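Local coordinates for protein group 3 allergen SMIPP-S Yv6023A04 (Sarcoptes scabiei type hominis, PDB 3H7O) that is an inactivated paralogue of S1-family serine proteases from the scabies mite, probably without peptidase activity of its own, at residues Y57-D65 with T134-L142. The protein carries 3 engineered substitutions. Numbering follows the deposited sequence.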
loop_
_atom_site.group_PDB
_atom_site.type_symbol
_atom_site.label_atom_id
_atom_site.label_comp_id
_atom_site.label_asym_id
_atom_site.label_seq_id
_atom_site.Cartn_x
_atom_site.Cartn_y
_atom_site.Cartn_z
ATOM N N TYR A 57 2.009 -11.172 7.061
ATOM C CA TYR A 57 2.823 -10.187 7.770
ATOM C C TYR A 57 4.092 -10.799 8.354
ATOM O O TYR A 57 4.252 -12.020 8.354
ATOM C CB TYR A 57 1.990 -9.428 8.822
ATOM C CG TYR A 57 1.329 -10.248 9.921
ATOM C CD1 TYR A 57 1.701 -10.073 11.258
ATOM C CD2 TYR A 57 0.303 -11.155 9.640
ATOM C CE1 TYR A 57 1.090 -10.801 12.286
ATOM C CE2 TYR A 57 -0.312 -11.893 10.664
ATOM C CZ TYR A 57 0.086 -11.706 11.983
ATOM O OH TYR A 57 -0.519 -12.424 12.996
ATOM N N GLU A 58 5.008 -9.939 8.808
ATOM C CA GLU A 58 6.314 -10.353 9.341
ATOM C C GLU A 58 7.180 -11.072 8.305
ATOM O O GLU A 58 8.001 -11.918 8.659
ATOM C CB GLU A 58 6.155 -11.220 10.604
ATOM C CG GLU A 58 5.369 -10.557 11.727
ATOM C CD GLU A 58 5.455 -11.297 13.052
ATOM O OE1 GLU A 58 6.031 -12.404 13.101
ATOM O OE2 GLU A 58 4.940 -10.759 14.056
ATOM N N SER A 59 7.014 -10.711 7.032
ATOM C CA SER A 59 7.606 -11.466 5.929
ATOM C C SER A 59 8.658 -10.687 5.144
ATOM O O SER A 59 8.385 -9.621 4.595
ATOM C CB SER A 59 6.510 -11.980 4.979
ATOM O OG SER A 59 7.073 -12.672 3.875
ATOM N N THR A 60 9.854 -11.254 5.067
ATOM C CA THR A 60 10.946 -10.659 4.303
ATOM C C THR A 60 10.960 -11.218 2.877
ATOM O O THR A 60 11.556 -10.635 1.971
ATOM C CB THR A 60 12.283 -10.870 5.045
ATOM O OG1 THR A 60 12.204 -10.204 6.313
ATOM C CG2 THR A 60 13.469 -10.317 4.259
ATOM N N ASN A 61 10.290 -12.357 2.699
ATOM C CA ASN A 61 10.058 -12.958 1.391
ATOM C C ASN A 61 8.802 -13.813 1.490
ATOM O O ASN A 61 8.729 -14.708 2.328
ATOM C CB ASN A 61 11.264 -13.794 0.936
ATOM C CG ASN A 61 11.054 -14.432 -0.431
ATOM O OD1 ASN A 61 10.217 -15.324 -0.597
ATOM N ND2 ASN A 61 11.821 -13.984 -1.416
ATOM N N LEU A 62 7.812 -13.522 0.644
ATOM C CA LEU A 62 6.487 -14.149 0.754
ATOM C C LEU A 62 6.508 -15.680 0.716
ATOM O O LEU A 62 5.632 -16.337 1.299
ATOM C CB LEU A 62 5.533 -13.591 -0.305
ATOM C CG LEU A 62 5.196 -12.097 -0.215
ATOM C CD1 LEU A 62 4.132 -11.725 -1.239
ATOM C CD2 LEU A 62 4.742 -11.712 1.194
ATOM N N TRP A 63 7.515 -16.237 0.044
ATOM C CA TRP A 63 7.703 -17.685 -0.035
ATOM C C TRP A 63 8.687 -18.203 1.012
ATOM O O TRP A 63 8.363 -19.103 1.791
ATOM C CB TRP A 63 8.204 -18.091 -1.426
ATOM C CG TRP A 63 7.202 -17.949 -2.536
ATOM C CD1 TRP A 63 5.881 -17.612 -2.426
ATOM C CD2 TRP A 63 7.440 -18.184 -3.929
ATOM N NE1 TRP A 63 5.290 -17.599 -3.667
ATOM C CE2 TRP A 63 6.223 -17.952 -4.607
ATOM C CE3 TRP A 63 8.568 -18.563 -4.673
ATOM C CZ2 TRP A 63 6.100 -18.086 -5.993
ATOM C CZ3 TRP A 63 8.445 -18.697 -6.052
ATOM C CH2 TRP A 63 7.219 -18.458 -6.695
ATOM N N GLU A 64 9.889 -17.624 1.019
ATOM C CA GLU A 64 11.029 -18.165 1.768
ATOM C C GLU A 64 11.084 -17.777 3.244
ATOM O O GLU A 64 11.649 -18.510 4.057
ATOM C CB GLU A 64 12.336 -17.780 1.079
ATOM C CG GLU A 64 12.457 -18.357 -0.320
ATOM C CD GLU A 64 13.822 -18.140 -0.926
ATOM O OE1 GLU A 64 14.258 -16.971 -1.037
ATOM O OE2 GLU A 64 14.452 -19.145 -1.302
ATOM N N ASP A 65 10.531 -16.614 3.577
ATOM C CA ASP A 65 10.377 -16.204 4.970
ATOM C C ASP A 65 8.931 -15.748 5.142
ATOM O O ASP A 65 8.669 -14.545 5.227
ATOM C CB ASP A 65 11.367 -15.086 5.334
ATOM C CG ASP A 65 11.225 -14.618 6.782
ATOM O OD1 ASP A 65 11.254 -15.475 7.693
ATOM O OD2 ASP A 65 11.073 -13.393 7.007
ATOM N N THR A 134 4.709 -14.583 -10.338
ATOM C CA THR A 134 5.997 -14.889 -10.971
ATOM C C THR A 134 6.642 -16.132 -10.351
ATOM O O THR A 134 6.286 -16.533 -9.241
ATOM C CB THR A 134 6.977 -13.692 -10.893
ATOM O OG1 THR A 134 6.914 -13.098 -9.589
ATOM C CG2 THR A 134 6.625 -12.643 -11.939
ATOM N N MET A 135 7.597 -16.723 -11.066
ATOM C CA MET A 135 8.196 -18.005 -10.676
ATOM C C MET A 135 9.479 -17.907 -9.851
ATOM O O MET A 135 9.870 -18.873 -9.193
ATOM C CB MET A 135 8.457 -18.864 -11.911
ATOM C CG MET A 135 7.217 -19.525 -12.472
ATOM S SD MET A 135 7.575 -20.552 -13.900
ATOM C CE MET A 135 8.526 -21.888 -13.167
ATOM N N ASP A 136 10.137 -16.752 -9.903
ATOM C CA ASP A 136 11.407 -16.551 -9.211
ATOM C C ASP A 136 11.154 -16.175 -7.748
ATOM O O ASP A 136 10.420 -15.221 -7.475
ATOM C CB ASP A 136 12.224 -15.459 -9.920
ATOM C CG ASP A 136 13.708 -15.502 -9.575
ATOM O OD1 ASP A 136 14.071 -15.802 -8.418
ATOM O OD2 ASP A 136 14.525 -15.216 -10.476
ATOM N N PRO A 137 11.748 -16.933 -6.803
ATOM C CA PRO A 137 11.648 -16.628 -5.368
ATOM C C PRO A 137 12.122 -15.213 -5.007
ATOM O O PRO A 137 11.528 -14.570 -4.136
ATOM C CB PRO A 137 12.562 -17.672 -4.727
ATOM C CG PRO A 137 12.519 -18.819 -5.665
ATOM C CD PRO A 137 12.425 -18.224 -7.037
ATOM N N LYS A 138 13.172 -14.739 -5.679
ATOM C CA LYS A 138 13.697 -13.388 -5.454
ATOM C C LYS A 138 12.685 -12.296 -5.796
ATOM O O LYS A 138 12.698 -11.227 -5.185
ATOM C CB LYS A 138 15.002 -13.169 -6.228
ATOM C CG LYS A 138 16.160 -14.019 -5.727
ATOM C CD LYS A 138 17.436 -13.747 -6.504
ATOM C CE LYS A 138 18.526 -14.740 -6.122
ATOM N NZ LYS A 138 19.759 -14.562 -6.939
ATOM N N ASP A 139 11.806 -12.573 -6.762
ATOM C CA ASP A 139 10.719 -11.656 -7.106
ATOM C C ASP A 139 9.761 -11.447 -5.939
ATOM O O ASP A 139 8.988 -10.493 -5.934
ATOM C CB ASP A 139 9.926 -12.161 -8.314
ATOM C CG ASP A 139 10.696 -12.053 -9.614
ATOM O OD1 ASP A 139 11.687 -11.298 -9.675
ATOM O OD2 ASP A 139 10.299 -12.731 -10.583
ATOM N N HIS A 140 9.821 -12.341 -4.955
ATOM C CA HIS A 140 8.922 -12.287 -3.806
ATOM C C HIS A 140 9.579 -11.716 -2.551
ATOM O O HIS A 140 9.003 -11.782 -1.468
ATOM C CB HIS A 140 8.312 -13.672 -3.543
ATOM C CG HIS A 140 7.471 -14.170 -4.675
ATOM N ND1 HIS A 140 8.008 -14.779 -5.789
ATOM C CD2 HIS A 140 6.133 -14.128 -4.880
ATOM C CE1 HIS A 140 7.040 -15.089 -6.631
ATOM N NE2 HIS A 140 5.891 -14.711 -6.100
ATOM N N ASP A 141 10.777 -11.147 -2.708
ATOM C CA ASP A 141 11.463 -10.459 -1.613
ATOM C C ASP A 141 10.730 -9.187 -1.224
ATOM O O ASP A 141 10.164 -8.502 -2.079
ATOM C CB ASP A 141 12.880 -10.050 -2.028
ATOM C CG ASP A 141 13.861 -11.206 -2.027
ATOM O OD1 ASP A 141 13.715 -12.147 -1.220
ATOM O OD2 ASP A 141 14.801 -11.152 -2.836
ATOM N N LEU A 142 10.766 -8.863 0.064
ATOM C CA LEU A 142 10.415 -7.523 0.518
ATOM C C LEU A 142 11.450 -6.545 -0.027
ATOM O O LEU A 142 12.655 -6.743 0.139
ATOM C CB LEU A 142 10.378 -7.448 2.046
ATOM C CG LEU A 142 10.104 -6.074 2.673
ATOM C CD1 LEU A 142 8.703 -5.572 2.344
ATOM C CD2 LEU A 142 10.298 -6.144 4.171
HETATM O O HOH W 1 14.174 -9.036 1.150
#
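A chi1 of -180° swings the amide of N61 away from its own backbone nitrogen and across to D141 and P137, while W63 and H140, each with CG anti to its carbonyl carbon, turn their rings onto one another. The amide of N61 illustrates how one side chain can organise two loops at once. Both N-H groups of ND2 are used, and both acceptors lie in the amide plane: D141 OD1 is 2.6 Å from N61 ND2, met from above its carboxylate plane, and P137 O is 2.8 Å from the same nitrogen. P137 O also takes H140 N on its opposite face, so the 3-10 turn at 138-139 is tied to the partner loop. At the other end of the amide, N61 OD1 accepts W63 N, closing an Asx turn, and E64 N from the opposite face, which extends it to an Asx motif and fixes the bend that presents the indole. There W63 and H140 form an offset stack, centroids 3.8 Å apart and planes at 21°, with CE1 of H140 3.2 Å from CZ2 of W63. H140 ND1 donates to D136 O and NE2 bonds to G132 O, bonds that hold the imidazole's rotation. Beside it, the P137 ring packs against CE3 of W63. Backbone bonds L142 N to T60 O (2.7 Å) and L62 N to H140 O flank a single bridge between N61 and D141. The contact joins the loop following barrel strand 54-57 to the one leading into strand 143-150 of the other sheet, linking the two halves of the chymotrypsin-like fold, with L62 and L142 resting on strand 14-19.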